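Local coordinates for protein IWS1 (Encephalitozoon cuniculi, PDB 2XPP) that probably acts as a nuclear transcription factor of the IWS1 family in the regulation of RNA polymerase II transcription, at residues 130-133 and 134-137; 21-24 and 25-29; 53-56 and 57-60. One frame throughout, in Å; residues are numbered along the deposited sequence.

Contact 1. Residues 130-133 and 134-137; sequences LVQK and WTNE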
loop_
_atom_site.group_PDB
_atom_site.type_symbol
_atom_site.label_atom_id
_atom_site.label_comp_id
_atom_site.label_asym_id
_atom_site.label_seq_id
_atom_site.Cartn_x
_atom_site.Cartn_y
_atom_site.Cartn_z
ATOM N N LEU A 130 -4.693 -9.908 -4.589
ATOM C CA LEU A 130 -5.235 -8.724 -3.977
ATOM C C LEU A 130 -5.918 -7.845 -5.060
ATOM O O LEU A 130 -7.023 -7.310 -4.839
ATOM C CB LEU A 130 -4.090 -7.977 -3.294
ATOM C CG LEU A 130 -4.418 -6.934 -2.277
ATOM C CD1 LEU A 130 -5.389 -7.472 -1.187
ATOM C CD2 LEU A 130 -3.078 -6.492 -1.611
ATOM N N VAL A 131 -5.289 -7.715 -6.236
ATOM C CA VAL A 131 -5.924 -6.978 -7.353
ATOM C C VAL A 131 -7.230 -7.667 -7.707
ATOM O O VAL A 131 -8.262 -7.022 -7.926
ATOM C CB VAL A 131 -5.008 -6.885 -8.623
ATOM C CG1 VAL A 131 -5.747 -6.325 -9.872
ATOM C CG2 VAL A 131 -3.799 -6.045 -8.352
ATOM N N GLN A 132 -7.229 -9.000 -7.798
ATOM C CA GLN A 132 -8.465 -9.676 -8.169
ATOM C C GLN A 132 -9.554 -9.491 -7.115
ATOM O O GLN A 132 -10.711 -9.418 -7.477
ATOM C CB GLN A 132 -8.221 -11.172 -8.455
ATOM C CG GLN A 132 -7.392 -11.309 -9.759
ATOM C CD GLN A 132 -7.874 -10.351 -10.903
ATOM O OE1 GLN A 132 -7.188 -9.368 -11.224
ATOM N NE2 GLN A 132 -9.043 -10.643 -11.484
ATOM N N LYS A 133 -9.178 -9.452 -5.837
ATOM C CA LYS A 133 -10.146 -9.218 -4.753
ATOM C C LYS A 133 -10.765 -7.828 -4.875
ATOM O O LYS A 133 -12.011 -7.667 -4.844
ATOM C CB LYS A 133 -9.446 -9.295 -3.395
ATOM C CG LYS A 133 -10.416 -9.076 -2.191
ATOM C CD LYS A 133 -9.635 -9.231 -0.864
ATOM C CE LYS A 133 -10.532 -8.952 0.327
ATOM N NZ LYS A 133 -9.681 -9.114 1.548
ATOM N N TRP A 134 -9.905 -6.837 -4.996
ATOM C CA TRP A 134 -10.365 -5.431 -5.108
ATOM C C TRP A 134 -11.118 -5.154 -6.399
ATOM O O TRP A 134 -11.966 -4.235 -6.443
ATOM C CB TRP A 134 -9.196 -4.488 -4.992
ATOM C CG TRP A 134 -8.571 -4.521 -3.624
ATOM C CD1 TRP A 134 -9.093 -5.091 -2.492
ATOM C CD2 TRP A 134 -7.309 -3.982 -3.268
ATOM N NE1 TRP A 134 -8.197 -4.933 -1.434
ATOM C CE2 TRP A 134 -7.095 -4.264 -1.897
ATOM C CE3 TRP A 134 -6.312 -3.309 -3.981
ATOM C CZ2 TRP A 134 -5.928 -3.850 -1.208
ATOM C CZ3 TRP A 134 -5.151 -2.899 -3.287
ATOM C CH2 TRP A 134 -4.985 -3.177 -1.919
ATOM N N THR A 135 -10.827 -5.920 -7.465
ATOM C CA THR A 135 -11.634 -5.772 -8.720
ATOM C C THR A 135 -13.118 -6.008 -8.492
ATOM O O THR A 135 -13.947 -5.401 -9.178
ATOM C CB THR A 135 -11.082 -6.628 -9.894
ATOM O OG1 THR A 135 -9.723 -6.234 -10.120
ATOM C CG2 THR A 135 -11.937 -6.459 -11.178
ATOM N N ASN A 136 -13.461 -6.869 -7.535
ATOM C CA ASN A 136 -14.848 -7.038 -7.153
ATOM C C ASN A 136 -15.531 -5.742 -6.764
ATOM O O ASN A 136 -16.741 -5.640 -6.975
ATOM C CB ASN A 136 -15.028 -8.054 -6.030
ATOM C CG ASN A 136 -14.795 -9.460 -6.487
ATOM O OD1 ASN A 136 -15.433 -9.926 -7.399
ATOM N ND2 ASN A 136 -13.861 -10.139 -5.848
ATOM N N GLU A 137 -14.791 -4.793 -6.180
ATOM C CA GLU A 137 -15.360 -3.484 -5.777
ATOM C C GLU A 137 -15.787 -2.680 -6.983
ATOM O O GLU A 137 -16.675 -1.801 -6.897
ATOM C CB GLU A 137 -14.386 -2.694 -4.902
ATOM C CG GLU A 137 -13.921 -3.459 -3.668
ATOM C CD GLU A 137 -15.056 -3.863 -2.717
ATOM O OE1 GLU A 137 -15.928 -3.022 -2.433
ATOM O OE2 GLU A 137 -15.065 -5.032 -2.248
HETATM O O HOH W 1 -8.292 -7.209 -12.383
HETATM O O HOH W 2 -8.416 -6.301 1.144
HETATM O O HOH W 3 -13.056 -6.822 -2.487
#

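Contact 2. Residues 21-24 and 25-29; sequences LKKD and NANNL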
loop_
_atom_site.group_PDB
_atom_site.type_symbol
_atom_site.label_atom_id
_atom_site.label_comp_id
_atom_site.label_asym_id
_atom_site.label_seq_id
_atom_site.Cartn_x
_atom_site.Cartn_y
_atom_site.Cartn_z
ATOM N N LEU A 21 8.674 6.860 6.923
ATOM C CA LEU A 21 8.811 6.917 5.469
ATOM C C LEU A 21 9.661 8.127 5.096
ATOM O O LEU A 21 10.587 7.973 4.283
ATOM C CB LEU A 21 7.424 6.942 4.781
ATOM C CG LEU A 21 7.417 7.096 3.261
ATOM C CD1 LEU A 21 8.101 5.903 2.607
ATOM C CD2 LEU A 21 5.994 7.160 2.858
ATOM N N LYS A 22 9.339 9.319 5.641
ATOM C CA LYS A 22 10.075 10.548 5.284
ATOM C C LYS A 22 11.556 10.422 5.593
ATOM O O LYS A 22 12.393 10.870 4.782
ATOM C CB LYS A 22 9.475 11.769 6.027
ATOM C CG LYS A 22 8.087 12.087 5.423
ATOM C CD LYS A 22 7.353 13.235 6.155
ATOM C CE LYS A 22 5.937 13.431 5.579
ATOM N NZ LYS A 22 5.357 14.770 6.028
ATOM N N LYS A 23 11.859 9.820 6.752
ATOM C CA LYS A 23 13.275 9.679 7.219
ATOM C C LYS A 23 14.031 8.705 6.324
ATOM O O LYS A 23 15.207 8.970 5.998
ATOM C CB LYS A 23 13.333 9.214 8.660
ATOM C CG LYS A 23 14.707 9.431 9.398
ATOM C CD LYS A 23 14.443 9.519 10.925
ATOM C CE LYS A 23 13.363 10.628 11.232
ATOM N NZ LYS A 23 12.298 10.373 12.314
ATOM N N ASP A 24 13.360 7.630 5.897
ATOM C CA ASP A 24 14.039 6.608 5.080
ATOM C C ASP A 24 14.263 7.223 3.717
ATOM O O ASP A 24 15.350 7.095 3.138
ATOM C CB ASP A 24 13.188 5.328 4.954
ATOM C CG ASP A 24 13.530 4.278 5.993
ATOM O OD1 ASP A 24 14.354 4.529 6.914
ATOM O OD2 ASP A 24 12.954 3.161 5.836
ATOM N N ASN A 25 13.261 7.960 3.224
ATOM C CA ASN A 25 13.443 8.568 1.912
ATOM C C ASN A 25 14.547 9.630 1.877
ATOM O O ASN A 25 15.334 9.679 0.924
ATOM C CB ASN A 25 12.106 9.039 1.314
ATOM C CG ASN A 25 11.274 7.867 0.781
ATOM O OD1 ASN A 25 11.742 6.747 0.677
ATOM N ND2 ASN A 25 10.032 8.141 0.433
ATOM N N ALA A 26 14.609 10.473 2.901
ATOM C CA ALA A 26 15.649 11.467 3.064
ATOM C C ALA A 26 17.015 10.800 3.176
ATOM O O ALA A 26 18.013 11.287 2.603
ATOM C CB ALA A 26 15.387 12.287 4.344
ATOM N N ASN A 27 17.059 9.702 3.935
ATOM C CA ASN A 27 18.345 9.002 4.088
ATOM C C ASN A 27 18.759 8.361 2.760
ATOM O O ASN A 27 19.939 8.331 2.443
ATOM C CB ASN A 27 18.312 7.972 5.240
ATOM C CG ASN A 27 18.323 8.652 6.640
ATOM O OD1 ASN A 27 18.652 9.832 6.760
ATOM N ND2 ASN A 27 17.981 7.893 7.700
ATOM N N ASN A 28 17.802 7.821 2.000
ATOM C CA ASN A 28 18.175 7.257 0.695
ATOM C C ASN A 28 18.791 8.316 -0.227
ATOM O O ASN A 28 19.803 8.076 -0.873
ATOM C CB ASN A 28 16.966 6.556 0.075
ATOM C CG ASN A 28 17.223 6.030 -1.282
ATOM O OD1 ASN A 28 16.921 6.673 -2.289
ATOM N ND2 ASN A 28 17.766 4.848 -1.336
ATOM N N LEU A 29 18.237 9.533 -0.207
ATOM C CA LEU A 29 18.776 10.617 -1.040
ATOM C C LEU A 29 20.159 11.059 -0.575
ATOM O O LEU A 29 21.014 11.427 -1.352
ATOM C CB LEU A 29 17.860 11.835 -1.008
ATOM C CG LEU A 29 16.615 11.686 -1.897
ATOM C CD1 LEU A 29 15.674 12.754 -1.454
ATOM C CD2 LEU A 29 17.005 11.909 -3.327
HETATM O O HOH W 4 15.815 5.919 8.277
#

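Contact 3. Residues 53-56 and 57-60; sequences LQES and LLDE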
loop_
_atom_site.group_PDB
_atom_site.type_symbol
_atom_site.label_atom_id
_atom_site.label_comp_id
_atom_site.label_asym_id
_atom_site.label_seq_id
_atom_site.Cartn_x
_atom_site.Cartn_y
_atom_site.Cartn_z
ATOM N N LEU A 53 -9.168 -1.524 15.529
ATOM C CA LEU A 53 -8.643 -0.261 14.960
ATOM C C LEU A 53 -8.967 -0.071 13.479
ATOM O O LEU A 53 -8.792 1.028 12.908
ATOM C CB LEU A 53 -7.134 -0.178 15.110
ATOM C CG LEU A 53 -6.481 0.077 16.454
ATOM C CD1 LEU A 53 -4.977 0.143 16.191
ATOM C CD2 LEU A 53 -6.981 1.374 17.049
ATOM N N GLN A 54 -9.422 -1.143 12.834
ATOM C CA GLN A 54 -9.402 -1.173 11.366
ATOM C C GLN A 54 -10.183 -0.062 10.693
ATOM O O GLN A 54 -9.680 0.606 9.755
ATOM C CB GLN A 54 -9.887 -2.529 10.827
ATOM C CG GLN A 54 -9.704 -2.617 9.306
ATOM C CD GLN A 54 -9.863 -4.028 8.790
ATOM O OE1 GLN A 54 -10.867 -4.332 8.132
ATOM N NE2 GLN A 54 -8.894 -4.928 9.139
ATOM N N GLU A 55 -11.428 0.116 11.111
ATOM C CA GLU A 55 -12.252 1.120 10.461
ATOM C C GLU A 55 -11.721 2.524 10.667
ATOM O O GLU A 55 -11.793 3.328 9.759
ATOM C CB GLU A 55 -13.679 1.072 10.959
ATOM C CG GLU A 55 -14.525 -0.004 10.286
ATOM C CD GLU A 55 -14.539 0.120 8.748
ATOM O OE1 GLU A 55 -15.107 1.087 8.195
ATOM O OE2 GLU A 55 -13.972 -0.767 8.105
ATOM N N SER A 56 -11.241 2.816 11.877
ATOM C CA SER A 56 -10.658 4.126 12.170
ATOM C C SER A 56 -9.428 4.356 11.322
ATOM O O SER A 56 -9.241 5.440 10.768
ATOM C CB SER A 56 -10.254 4.251 13.634
ATOM O OG SER A 56 -11.382 4.245 14.465
ATOM N N LEU A 57 -8.575 3.328 11.192
ATOM C CA LEU A 57 -7.394 3.432 10.358
ATOM C C LEU A 57 -7.775 3.738 8.889
ATOM O O LEU A 57 -7.173 4.623 8.256
ATOM C CB LEU A 57 -6.534 2.160 10.478
ATOM C CG LEU A 57 -5.791 1.974 11.793
ATOM C CD1 LEU A 57 -5.274 0.550 11.831
ATOM C CD2 LEU A 57 -4.637 2.965 11.930
ATOM N N LEU A 58 -8.783 3.048 8.366
ATOM C CA LEU A 58 -9.174 3.235 6.969
ATOM C C LEU A 58 -9.760 4.642 6.810
ATOM O O LEU A 58 -9.435 5.346 5.845
ATOM C CB LEU A 58 -10.193 2.180 6.546
ATOM C CG LEU A 58 -9.626 0.769 6.400
ATOM C CD1 LEU A 58 -10.751 -0.238 6.173
ATOM C CD2 LEU A 58 -8.570 0.748 5.213
ATOM N N ASP A 59 -10.589 5.048 7.783
ATOM C CA ASP A 59 -11.228 6.378 7.790
ATOM C C ASP A 59 -10.192 7.508 7.856
ATOM O O ASP A 59 -10.413 8.602 7.291
ATOM C CB ASP A 59 -12.204 6.535 8.965
ATOM C CG ASP A 59 -13.513 5.803 8.757
ATOM O OD1 ASP A 59 -13.750 5.283 7.648
ATOM O OD2 ASP A 59 -14.339 5.773 9.708
ATOM N N GLU A 60 -9.085 7.257 8.553
ATOM C CA GLU A 60 -8.028 8.230 8.683
ATOM C C GLU A 60 -7.003 8.172 7.553
ATOM O O GLU A 60 -5.975 8.852 7.623
ATOM C CB GLU A 60 -7.344 8.160 10.052
ATOM C CG GLU A 60 -8.247 8.670 11.215
ATOM C CD GLU A 60 -8.800 10.103 11.012
ATOM O OE1 GLU A 60 -8.001 11.065 10.922
ATOM O OE2 GLU A 60 -10.040 10.278 10.944
HETATM O O HOH W 5 -14.076 3.027 6.563
#

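Contact 1. Residues 130-133 and 134-137
L130 lies over one face of the indole of W134, one helical turn further on. Its CG sits 3.8 Å from the centroid of the six-membered ring of W134, 18° from the ring normal, which makes this a CH-pi contact. L130 CG is anti to its own backbone N (chi1 -163°), a turn that places it above CZ2, near the rim of that ring; CD1 stands above and just beyond the CE2-CZ2 edge, and CD2 beyond CH2. The carbonyl oxygen of L130 covers the same face nearer CG of W134 and also takes the backbone N-H of W134 in a nearly straight bond (N to O 2.9 Å). In the plane of the ring, at its edge, W134 NE1 gives its hydrogen to a water 2.9 Å away, and the fully extended chain of K133 brings NZ to the same water.

One residue on, V131 O receives two bonds from T135, from opposite faces of its carbonyl plane: the backbone N on one side, and on the other OG1, at 2.8 Å from V131 O and well out of that plane. The hydroxyl reaches back because OG1 lies beside its own N (chi1 -58°). A second water, donating to both, links T135 OG1 (2.8 Å) with Q132 OE1. K133 O takes the backbone N of N136, a weak bond from N136 ND2, and a third water that also donates to E137 OE2.

Helix 121-138, part of the TFIIS N-terminal-like helical bundle, thus turns L130, V131 and W134 inward, against V110 of helix 106-115. L130 and W134 also meet L91 of helix 81-92, whereas V131, W134 and T135 pack against aromatic side-chain surface of the chain of another protein.

Contact 2. Residues 21-24 and 25-29
The last turns of the long helix 5-30 carry this contact, where regular alpha-helical backbone bonding continues while an aspartate and three asparagines face the loops that follow. The carbonyls of L21, K22, K23 and D24 each accept from the N-H four residues ahead, on N25, A26, N27 and N28; the bond from N28 N to D24 O is 2.8 Å long.

Side chains add little across the turn itself. L21 has CG anti to its backbone N (chi1 176°), which sends CD1 forward to lie 3.7 Å from ND2 of N25, an apolar methyl against the amide. The amide of N25 turns back over L21 O without bonding to it, and the residue packs on P74. K23 and N27 run alongside each other and point the same way, the methylene CG of K23 being 4.0 Å from N27 ND2; the lysine chain then bends, taking its amine off the amide.

The polar ends are held mainly by the surrounding chain. D24 is buried, and its OD2 forms a salt bridge with K37 while OD1 accepts from the backbone N of G36, a pairing that ties the end of helix 5-30 to the start of helix 36-48 and would be expected to favour the ionised carboxylate. N28, with CG anti to its N (chi1 176°), swings clear of the preceding turn, and its ND2 donates to D75 OD2. N27 ND2 makes a weak bond to P33 O.

A water lies between the two polar side chains of D24 and N27: N27 ND2 donates to it weakly over 3.0 Å, whereas its distance of 2.4 Å from D24 OD1 is short enough to leave that half of the bridge doubtful.

Contact 3. Residues 53-56 and 57-60
L57 folds back against L53, its CD1 3.8 Å from L53 CB and its CG resting 3.3 Å from L53 O. That oxygen also accepts from the backbone N of L57 (2.9 Å), with the N almost in line with the C=O bond. One residue on, L58 likewise bends back toward the preceding turn: with CG beside its own N (chi1 -71°), CD1 comes to 4.1 Å from CG of Q54, the two side chains running side by side, and the same methyl also lies by OE2 of E55.

E55 and D59 bring like charges together, OE1 of E55 and OD1 of D59 standing 4.4 Å apart. A water between them donates to E55 OE1 at 2.7 Å; its 2.5 Å from D59 OD1 is so short that this second link is doubtful. E60, the first residue to leave helical backbone angles, still gives its N-H to S56 O and thus closes the final turn.

Further out, the polar ends are fixed by other parts of the chain. The extended side chain of Q54 carries OE1 to the backbone N of K95 and NE2, weakly, to T93 O, while E60 OE1 forms a salt bridge with R11 NE, and the backbone O of E60 accepts from K14 NZ.

This short helix 54-59 therefore lies between several elements: L53 and S56 rest on V6 of helix 5-30, S56 also meets S10, L57 touches I62 and L58 touches L63, both of the following helix 62-70, and L58 reaches I96 in a loop.

How the contacts relate
Contacts 1 and 2 each lie within a single helix of this all-helical chain, contact 3 takes in the short helix 54-59 and the residues next to it, and none touches another. Contact 1, on helix 121-138, and contact 2, on helix 5-30, occupy opposite sides of the chain's centre, with their own centres 31 Å apart. Contact 3 is nearer to contact 1, at 20 Å between centres and about 8 Å between nearest atoms; its centre lies 26 Å from that of contact 2. Contacts 2 and 3 are nevertheless joined through helix 5-30: its last turns form contact 2, whereas its early residues, R11 among them, meet contact 3. Contact 1 also borders the chain of another protein.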